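Local coordinates for protein tyrosine--tRNA ligase (Aeropyrum pernix, PDB 2CYA) that probably catalyses the ATP-dependent activation of tyrosine to tyrosyl-AMP and its transfer to the acceptor end of tRNA(Tyr), working as a homodimer, at residues S333-E336 and V337-I341. Residues are numbered along the deposited sequence; the frame is centred on the assembly and turned at random.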
ATOM      1  N   SER A 333      -4.875 -13.360  43.825  1.00 34.43           N
ATOM      2  CA  SER A 333      -3.917 -14.114  43.004  1.00 34.18           C
ATOM      3  C   SER A 333      -3.358 -13.242  41.856  1.00 33.84           C
ATOM      4  O   SER A 333      -2.178 -13.314  41.509  1.00 34.84           O
ATOM      5  CB  SER A 333      -4.579 -15.348  42.406  1.00 35.01           C
ATOM      6  OG  SER A 333      -5.114 -16.156  43.428  1.00 42.42           O
ATOM      7  N   LEU A 334      -4.211 -12.417  41.268  1.00 30.68           N
ATOM      8  CA  LEU A 334      -3.797 -11.545  40.170  1.00 31.30           C
ATOM      9  C   LEU A 334      -2.728 -10.588  40.669  1.00 30.03           C
ATOM     10  O   LEU A 334      -1.785 -10.250  39.960  1.00 29.47           O
ATOM     11  CB  LEU A 334      -5.003 -10.755  39.670  1.00 32.04           C
ATOM     12  CG  LEU A 334      -4.949 -10.171  38.274  1.00 33.59           C
ATOM     13  CD1 LEU A 334      -4.480 -11.238  37.282  1.00 31.53           C
ATOM     14  CD2 LEU A 334      -6.365  -9.653  37.925  1.00 29.54           C
ATOM     15  N   ILE A 335      -2.898 -10.135  41.900  1.00 29.05           N
ATOM     16  CA  ILE A 335      -1.933  -9.254  42.508  1.00 29.20           C
ATOM     17  C   ILE A 335      -0.552  -9.934  42.536  1.00 31.44           C
ATOM     18  O   ILE A 335       0.451  -9.294  42.233  1.00 29.14           O
ATOM     19  CB  ILE A 335      -2.382  -8.879  43.929  1.00 30.07           C
ATOM     20  CG1 ILE A 335      -3.501  -7.821  43.831  1.00 31.09           C
ATOM     21  CG2 ILE A 335      -1.182  -8.419  44.750  1.00 28.86           C
ATOM     22  CD1 ILE A 335      -4.171  -7.467  45.148  1.00 34.56           C
ATOM     23  N   GLU A 336      -0.500 -11.225  42.871  1.00 30.90           N
ATOM     24  CA  GLU A 336       0.785 -11.916  42.901  1.00 32.79           C
ATOM     25  C   GLU A 336       1.388 -12.017  41.503  1.00 31.45           C
ATOM     26  O   GLU A 336       2.608 -11.911  41.332  1.00 31.91           O
ATOM     27  CB  GLU A 336       0.654 -13.325  43.489  1.00 36.01           C
ATOM     28  CG  GLU A 336       0.205 -13.374  44.946  1.00 45.92           C
ATOM     29  CD  GLU A 336       0.996 -12.432  45.848  1.00 51.22           C
ATOM     30  OE1 GLU A 336       2.241 -12.358  45.702  1.00 53.64           O
ATOM     31  OE2 GLU A 336       0.368 -11.773  46.709  1.00 53.91           O
ATOM     32  N   VAL A 337       0.542 -12.226  40.501  1.00 28.66           N
ATOM     33  CA  VAL A 337       1.037 -12.319  39.139  1.00 27.01           C
ATOM     34  C   VAL A 337       1.576 -10.973  38.674  1.00 27.75           C
ATOM     35  O   VAL A 337       2.623 -10.897  38.030  1.00 24.79           O
ATOM     36  CB  VAL A 337      -0.073 -12.766  38.151  1.00 29.17           C
ATOM     37  CG1 VAL A 337       0.441 -12.651  36.717  1.00 24.80           C
ATOM     38  CG2 VAL A 337      -0.496 -14.243  38.442  1.00 26.96           C
ATOM     39  N   VAL A 338       0.857  -9.906  39.015  1.00 26.81           N
ATOM     40  CA  VAL A 338       1.247  -8.573  38.592  1.00 28.37           C
ATOM     41  C   VAL A 338       2.417  -7.941  39.354  1.00 30.39           C
ATOM     42  O   VAL A 338       3.242  -7.244  38.763  1.00 29.53           O
ATOM     43  CB  VAL A 338       0.025  -7.628  38.645  1.00 28.24           C
ATOM     44  CG1 VAL A 338       0.464  -6.195  38.494  1.00 27.02           C
ATOM     45  CG2 VAL A 338      -0.955  -7.999  37.530  1.00 24.75           C
ATOM     46  N   ARG A 339       2.495  -8.197  40.654  1.00 29.44           N
ATOM     47  CA  ARG A 339       3.544  -7.625  41.491  1.00 32.23           C
ATOM     48  C   ARG A 339       4.933  -7.611  40.856  1.00 31.43           C
ATOM     49  O   ARG A 339       5.526  -6.545  40.696  1.00 33.23           O
ATOM     50  CB  ARG A 339       3.576  -8.343  42.847  1.00 33.88           C
ATOM     51  CG  ARG A 339       4.567  -7.767  43.847  1.00 38.09           C
ATOM     52  CD  ARG A 339       4.217  -8.216  45.278  1.00 40.16           C
ATOM     53  NE  ARG A 339       2.989  -7.581  45.777  1.00 41.47           N
ATOM     54  CZ  ARG A 339       2.153  -8.153  46.640  1.00 44.17           C
ATOM     55  NH1 ARG A 339       2.406  -9.374  47.105  1.00 43.87           N
ATOM     56  NH2 ARG A 339       1.057  -7.512  47.038  1.00 43.66           N
ATOM     57  N   PRO A 340       5.470  -8.783  40.478  1.00 30.00           N
ATOM     58  CA  PRO A 340       6.803  -8.773  39.868  1.00 30.81           C
ATOM     59  C   PRO A 340       6.894  -8.069  38.507  1.00 31.00           C
ATOM     60  O   PRO A 340       7.927  -7.480  38.187  1.00 31.62           O
ATOM     61  CB  PRO A 340       7.170 -10.263  39.798  1.00 29.17           C
ATOM     62  CG  PRO A 340       5.840 -10.936  39.707  1.00 30.76           C
ATOM     63  CD  PRO A 340       5.002 -10.160  40.694  1.00 29.71           C
ATOM     64  N   ILE A 341       5.834  -8.139  37.702  1.00 30.22           N
ATOM     65  CA  ILE A 341       5.835  -7.468  36.402  1.00 28.18           C
ATOM     66  C   ILE A 341       5.859  -5.957  36.621  1.00 30.15           C
ATOM     67  O   ILE A 341       6.625  -5.223  35.976  1.00 29.40           O
ATOM     68  CB  ILE A 341       4.591  -7.839  35.596  1.00 26.50           C
ATOM     69  CG1 ILE A 341       4.619  -9.349  35.331  1.00 23.12           C
ATOM     70  CG2 ILE A 341       4.540  -7.026  34.287  1.00 23.42           C
ATOM     71  CD1 ILE A 341       3.370  -9.902  34.729  1.00 26.48           C
TER
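R339 reaches back along the exposed side of its helix to E336, one turn earlier, and makes a salt bridge in which NH1 sits 3.2 Å from OE2 and 3.3 Å from OE1. The two chains extend alongside each other in the same direction, but the carboxylate and guanidinium planes stand 74° apart; one nitrogen faces both oxygens, so this is not a flat, two-pronged pairing. R339 extends away from its own backbone N (chi1 -176°) and turns at chi3, which swings the guanidinium over the flank of the preceding turn. There CG2 of I335 lies against one face of the planar group, 3.3 Å from NH2, while the acid comes in obliquely. NH2 forms its own salt bridge with D254 of helix 254-262, a division of labour that suits the several N-H groups of arginine.

Behind these side chains runs ordinary i to i+4 helix bonding: V337 N to S333 O, V338 N to L334 O, and R339 N to I335 O at 2.8 Å. The ladder breaks at P340, which has no N-H to give; its CD sits 3.0 Å from E336 O instead, and the helix kinks there.

Charged E336 and R339 suit the exposed side of helix 323-346, aliphatic residues its packed sides. Buried V338 lies about 9 Å, side chain to side chain, from H49, inferred to bind ATP. L334 and I335 pack on helix 254-262, V337 touches L284 of helix 275-284, and V337 and I341 meet helix 51-64, which links parallel strands 37-42 and 68-73 of the Rossmann-fold catalytic domain.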